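Side-chain contacts in probable dehydrogenase (Bordetella bronchiseptica, PDB 3MOI), which probably catalyses an NAD(P)-dependent oxidation or reduction, as in other GFO/IDH/MocA-type dehydrogenases: residues A[70-74]-A[75-79]; A[98-101]-A[102-105]. One frame throughout, in Å; residues are numbered along the deposited sequence.

Overall arrangement
Both contacts are local, each formed where a loop following a strand of the parallel Rossmann sheet winds into the next helix, and they show how one problem of the fold is solved twice. Along the chain they come in series, neither nesting nor crossing. Interaction 1 closes the turn between strand 67-70 and helix 77-86; strand 90-93 follows, and interaction 2 then turns the chain into helix 101-114. Their centres lie about 12 Å apart, near enough to touch: His74 packs on Leu99, and Cys78 on Glu103. Interaction 1 also reaches forward through His77, which hydrogen-bonds to Leu97 O just before interaction 2 begins.

Interaction 1 (A[70-74]-A[75-79]); sequences IASPH and QFHCE
Two backbone bonds draw residues 73-77 into a tight turn, Phe76 N to Pro73 O (2.8 Å) and His77 N to His74 O (2.9 Å). The imidazole of His77 adds a third bond, a weak one, from NE2 to Ser72 O at 2.8 Å, bent to 128° at the hydrogen. Its ND1 is hydrogen-bonded to Leu97 O. A chi1 of -71° sets CG of His77 beside its own backbone N, from where the ring reaches back over His74 CA, which sits over the centre of one face in a CH-pi contact 3.5 Å from the centroid. At the ring edge, in plane, lies Ser72 OG, 3.6 Å from His77 CD2; this hydroxyl has its hydrogen bond with His80. The Ile70 side chain runs alongside the ring in the opposite sense, its CG2 3.9 Å from His77 CD2. Pro73 packs CD against CD2 of Phe76 (3.9 Å), while the His74 ring, with Gln75 CG over one face, is hydrogen-bonded through NE2 to Lys170 O. Such a turn from strand end into helix belongs to the beta-alpha unit of a Rossmann fold, here with Ser72 near, without touching, a GxGxxG-like sequence (Gly9, Gly11, Gly14), consistent with a dinucleotide-binding loop.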
ATOM      1  N   ILE A  70     -11.880  15.911  27.282  1.00 34.65           N
ATOM      2  CA  ILE A  70     -10.551  16.118  27.856  1.00 34.13           C
ATOM      3  C   ILE A  70      -9.568  16.235  26.712  1.00 33.69           C
ATOM      4  O   ILE A  70      -9.312  15.238  26.075  1.00 33.75           O
ATOM      5  CB  ILE A  70     -10.114  14.909  28.752  1.00 34.24           C
ATOM      6  CG1 ILE A  70     -10.968  14.865  30.042  1.00 32.87           C
ATOM      7  CG2 ILE A  70      -8.627  14.988  29.097  1.00 31.75           C
ATOM      8  CD1 ILE A  70     -10.761  13.583  30.869  1.00 29.20           C
ATOM      9  N   ALA A  71      -9.087  17.453  26.428  1.00 33.01           N
ATOM     10  CA  ALA A  71      -8.180  17.706  25.341  1.00 32.37           C
ATOM     11  C   ALA A  71      -6.912  18.343  25.858  1.00 31.95           C
ATOM     12  O   ALA A  71      -6.269  19.106  25.140  1.00 30.73           O
ATOM     13  CB  ALA A  71      -8.826  18.620  24.285  1.00 32.06           C
ATOM     14  N   SER A  72      -6.540  18.005  27.081  1.00 31.62           N
ATOM     15  CA  SER A  72      -5.296  18.501  27.650  1.00 32.38           C
ATOM     16  C   SER A  72      -4.123  17.787  27.034  1.00 32.34           C
ATOM     17  O   SER A  72      -4.289  16.750  26.464  1.00 33.14           O
ATOM     18  CB  SER A  72      -5.292  18.261  29.146  1.00 32.66           C
ATOM     19  OG  SER A  72      -5.841  17.013  29.433  1.00 34.71           O
ATOM     20  N   PRO A  73      -2.912  18.322  27.173  1.00 33.14           N
ATOM     21  CA  PRO A  73      -1.722  17.534  26.709  1.00 33.04           C
ATOM     22  C   PRO A  73      -1.693  16.123  27.317  1.00 34.12           C
ATOM     23  O   PRO A  73      -1.974  15.979  28.500  1.00 33.78           O
ATOM     24  CB  PRO A  73      -0.542  18.335  27.234  1.00 32.69           C
ATOM     25  CG  PRO A  73      -1.119  19.730  27.636  1.00 33.14           C
ATOM     26  CD  PRO A  73      -2.547  19.502  27.982  1.00 32.50           C
ATOM     27  N   HIS A  74      -1.300  15.112  26.544  1.00 34.76           N
ATOM     28  CA  HIS A  74      -1.447  13.735  26.970  1.00 35.79           C
ATOM     29  C   HIS A  74      -0.903  13.367  28.329  1.00 36.43           C
ATOM     30  O   HIS A  74      -1.430  12.470  28.981  1.00 38.85           O
ATOM     31  CB  HIS A  74      -0.848  12.786  25.938  1.00 36.26           C
ATOM     32  CG  HIS A  74       0.632  12.889  25.818  1.00 36.68           C
ATOM     33  ND1 HIS A  74       1.488  12.235  26.676  1.00 37.32           N
ATOM     34  CD2 HIS A  74       1.411  13.568  24.940  1.00 37.62           C
ATOM     35  CE1 HIS A  74       2.736  12.546  26.365  1.00 38.73           C
ATOM     36  NE2 HIS A  74       2.716  13.343  25.307  1.00 41.22           N
ATOM     37  N   GLN A  75       0.158  14.019  28.747  1.00 36.94           N
ATOM     38  CA  GLN A  75       0.790  13.822  30.075  1.00 37.58           C
ATOM     39  C   GLN A  75      -0.179  14.069  31.229  1.00 35.94           C
ATOM     40  O   GLN A  75       0.062  13.668  32.354  1.00 34.92           O
ATOM     41  CB  GLN A  75       2.000  14.802  30.238  1.00 38.63           C
ATOM     42  CG  GLN A  75       2.103  15.919  29.080  1.00 42.55           C
ATOM     43  CD  GLN A  75       2.910  17.122  29.535  1.00 50.25           C
ATOM     44  OE1 GLN A  75       3.360  17.151  30.682  1.00 54.63           O
ATOM     45  NE2 GLN A  75       3.103  18.129  28.645  1.00 52.08           N
ATOM     46  N   PHE A  76      -1.227  14.819  30.950  1.00 35.31           N
ATOM     47  CA  PHE A  76      -2.259  15.121  31.929  1.00 35.19           C
ATOM     48  C   PHE A  76      -3.482  14.233  31.819  1.00 34.32           C
ATOM     49  O   PHE A  76      -4.368  14.330  32.641  1.00 35.10           O
ATOM     50  CB  PHE A  76      -2.680  16.583  31.802  1.00 35.76           C
ATOM     51  CG  PHE A  76      -1.619  17.535  32.215  1.00 38.12           C
ATOM     52  CD1 PHE A  76      -1.352  17.738  33.554  1.00 42.94           C
ATOM     53  CD2 PHE A  76      -0.846  18.190  31.270  1.00 39.57           C
ATOM     54  CE1 PHE A  76      -0.331  18.613  33.955  1.00 44.58           C
ATOM     55  CE2 PHE A  76       0.172  19.023  31.636  1.00 39.69           C
ATOM     56  CZ  PHE A  76       0.428  19.259  32.990  1.00 42.33           C
ATOM     57  N   HIS A  77      -3.558  13.356  30.819  1.00 33.97           N
ATOM     58  CA  HIS A  77      -4.790  12.582  30.622  1.00 32.97           C
ATOM     59  C   HIS A  77      -5.139  11.660  31.766  1.00 32.71           C
ATOM     60  O   HIS A  77      -6.275  11.608  32.193  1.00 34.27           O
ATOM     61  CB  HIS A  77      -4.722  11.779  29.375  1.00 33.05           C
ATOM     62  CG  HIS A  77      -4.797  12.587  28.131  1.00 30.86           C
ATOM     63  ND1 HIS A  77      -4.574  12.040  26.891  1.00 29.32           N
ATOM     64  CD2 HIS A  77      -5.093  13.882  27.922  1.00 32.48           C
ATOM     65  CE1 HIS A  77      -4.730  12.974  25.970  1.00 33.10           C
ATOM     66  NE2 HIS A  77      -5.029  14.103  26.567  1.00 32.36           N
ATOM     67  N   CYS A  78      -4.185  10.937  32.274  1.00 32.41           N
ATOM     68  CA  CYS A  78      -4.458  10.027  33.366  1.00 32.69           C
ATOM     69  C   CYS A  78      -5.158  10.700  34.542  1.00 33.10           C
ATOM     70  O   CYS A  78      -6.251  10.266  34.990  1.00 32.47           O
ATOM     71  CB  CYS A  78      -3.165   9.364  33.865  1.00 32.80           C
ATOM     72  SG  CYS A  78      -3.471   8.186  35.179  1.00 32.73           S
ATOM     73  N   GLU A  79      -4.546  11.742  35.073  1.00 33.41           N
ATOM     74  CA  GLU A  79      -5.153  12.356  36.251  1.00 34.80           C
ATOM     75  C   GLU A  79      -6.459  13.070  35.891  1.00 33.20           C
ATOM     76  O   GLU A  79      -7.350  13.141  36.694  1.00 31.48           O
ATOM     77  CB  GLU A  79      -4.192  13.329  36.956  1.00 36.14           C
ATOM     78  CG  GLU A  79      -3.880  14.589  36.124  1.00 39.62           C
ATOM     79  CD  GLU A  79      -2.699  15.401  36.689  1.00 45.35           C
ATOM     80  OE1 GLU A  79      -3.049  16.422  37.414  1.00 46.31           O
ATOM     81  OE2 GLU A  79      -1.476  15.009  36.411  1.00 39.97           O
TER

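Interaction 2 (A[98-101]-A[102-105]); sequences TLSR and DEAD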
ATOM      1  N   THR A  98      -2.595   7.708  26.526  1.00 38.85           N
ATOM      2  CA  THR A  98      -1.475   7.831  27.414  1.00 38.64           C
ATOM      3  C   THR A  98      -0.349   7.163  26.668  1.00 38.69           C
ATOM      4  O   THR A  98      -0.604   6.358  25.766  1.00 37.10           O
ATOM      5  CB  THR A  98      -1.477   6.869  28.589  1.00 39.64           C
ATOM      6  OG1 THR A  98      -2.680   6.079  28.641  1.00 44.30           O
ATOM      7  CG2 THR A  98      -1.127   7.525  29.821  1.00 35.57           C
ATOM      8  N   LEU A  99       0.876   7.376  27.166  1.00 37.84           N
ATOM      9  CA  LEU A  99       2.056   6.691  26.692  1.00 37.66           C
ATOM     10  C   LEU A  99       2.382   5.485  27.573  1.00 36.36           C
ATOM     11  O   LEU A  99       3.221   4.660  27.210  1.00 35.53           O
ATOM     12  CB  LEU A  99       3.244   7.631  26.754  1.00 39.03           C
ATOM     13  CG  LEU A  99       3.653   8.545  25.588  1.00 42.30           C
ATOM     14  CD1 LEU A  99       2.484   8.964  24.711  1.00 40.72           C
ATOM     15  CD2 LEU A  99       4.488   9.741  26.155  1.00 43.15           C
ATOM     16  N   SER A 100       1.695   5.356  28.691  1.00 34.67           N
ATOM     17  CA  SER A 100       2.099   4.416  29.727  1.00 34.91           C
ATOM     18  C   SER A 100       1.032   3.291  30.046  1.00 34.87           C
ATOM     19  O   SER A 100      -0.074   3.566  30.453  1.00 34.71           O
ATOM     20  CB  SER A 100       2.410   5.244  30.967  1.00 33.32           C
ATOM     21  OG  SER A 100       2.060   4.565  32.135  1.00 34.18           O
ATOM     22  N   ARG A 101       1.394   2.034  29.915  1.00 34.39           N
ATOM     23  CA  ARG A 101       0.473   0.996  30.264  1.00 34.81           C
ATOM     24  C   ARG A 101      -0.095   1.081  31.683  1.00 34.49           C
ATOM     25  O   ARG A 101      -1.293   0.843  31.893  1.00 34.08           O
ATOM     26  CB  ARG A 101       1.156  -0.319  30.064  1.00 36.27           C
ATOM     27  CG  ARG A 101       1.472  -0.662  28.553  1.00 41.13           C
ATOM     28  CD  ARG A 101       2.524  -1.730  28.416  1.00 51.01           C
ATOM     29  NE  ARG A 101       1.923  -2.990  27.952  1.00 60.17           N
ATOM     30  CZ  ARG A 101       1.459  -3.993  28.715  1.00 64.08           C
ATOM     31  NH1 ARG A 101       1.508  -3.921  30.049  1.00 64.68           N
ATOM     32  NH2 ARG A 101       0.926  -5.085  28.116  1.00 64.21           N
ATOM     33  N   ASP A 102       0.739   1.410  32.657  1.00 33.96           N
ATOM     34  CA  ASP A 102       0.289   1.568  34.020  1.00 33.88           C
ATOM     35  C   ASP A 102      -0.767   2.663  34.120  1.00 32.76           C
ATOM     36  O   ASP A 102      -1.786   2.525  34.833  1.00 31.57           O
ATOM     37  CB  ASP A 102       1.451   1.969  34.940  1.00 34.35           C
ATOM     38  CG  ASP A 102       2.486   0.879  35.127  1.00 39.46           C
ATOM     39  OD1 ASP A 102       2.162  -0.340  35.087  1.00 42.65           O
ATOM     40  OD2 ASP A 102       3.669   1.259  35.388  1.00 47.37           O
ATOM     41  N   GLU A 103      -0.484   3.789  33.482  1.00 31.75           N
ATOM     42  CA  GLU A 103      -1.493   4.832  33.411  1.00 32.57           C
ATOM     43  C   GLU A 103      -2.806   4.280  32.841  1.00 32.05           C
ATOM     44  O   GLU A 103      -3.910   4.428  33.428  1.00 31.52           O
ATOM     45  CB  GLU A 103      -1.023   6.044  32.608  1.00 32.57           C
ATOM     46  CG  GLU A 103       0.006   6.881  33.395  1.00 34.03           C
ATOM     47  CD  GLU A 103       0.314   8.296  32.820  1.00 34.98           C
ATOM     48  OE1 GLU A 103      -0.375   8.776  31.910  1.00 30.19           O
ATOM     49  OE2 GLU A 103       1.277   8.956  33.321  1.00 39.08           O
ATOM     50  N   ALA A 104      -2.688   3.643  31.697  1.00 31.49           N
ATOM     51  CA  ALA A 104      -3.866   3.103  31.065  1.00 31.78           C
ATOM     52  C   ALA A 104      -4.620   2.186  32.039  1.00 31.86           C
ATOM     53  O   ALA A 104      -5.803   2.173  32.037  1.00 30.28           O
ATOM     54  CB  ALA A 104      -3.507   2.409  29.859  1.00 30.82           C
ATOM     55  N   ASP A 105      -3.927   1.472  32.904  1.00 33.15           N
ATOM     56  CA  ASP A 105      -4.604   0.618  33.867  1.00 34.38           C
ATOM     57  C   ASP A 105      -5.262   1.460  34.906  1.00 34.99           C
ATOM     58  O   ASP A 105      -6.352   1.142  35.298  1.00 36.06           O
ATOM     59  CB  ASP A 105      -3.662  -0.403  34.550  1.00 33.61           C
ATOM     60  CG  ASP A 105      -3.263  -1.546  33.606  1.00 36.48           C
ATOM     61  OD1 ASP A 105      -3.920  -1.709  32.513  1.00 37.05           O
ATOM     62  OD2 ASP A 105      -2.309  -2.285  33.943  1.00 36.43           O
TER
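The backbone enters its helix through two i-to-i+4 bonds, Ala104 N to Ser100 O (2.9 Å) and Asp105 N to Arg101 O (2.9 Å). Ser100 is the N-cap. Its OG turns back over the first turn and accepts from Glu103 N at 3.0 Å, an almost linear bond of 168° that satisfies an amide for which the helix has no earlier carbonyl. The Glu103 side chain returns along the same side: CG rests 3.3 Å from Ser100 OG, and the chain runs on extended past Ser100 CB toward Thr98. Chi1 of -74° sets CG beside the backbone N, on the side where the serine hydroxyl caps that same residue. Thr98 lies across Glu103 at an oblique angle, its methyl near CB and the carboxylate, though the modelled spacing is too short there to carry detail. The threonine OG1 approaches Ala104 more loosely, 4.0 Å from its CB. Ala104 in turn lays CB 3.4 Å from Arg101 O. The Arg101 chain, bent at chi3, carries NH2 to a salt bridge with Glu370; Asp105 OD1 makes another with Lys366. Two opposite charge pairs thus link this first turn to helix 362-381, which also supplies Leu373 against Arg101. Helix 77-86 packs on another side of the same turn, so the start of helix 101-114, reached from strand 90-93 through a short loop, stands between helix 77-86 and helix 362-381.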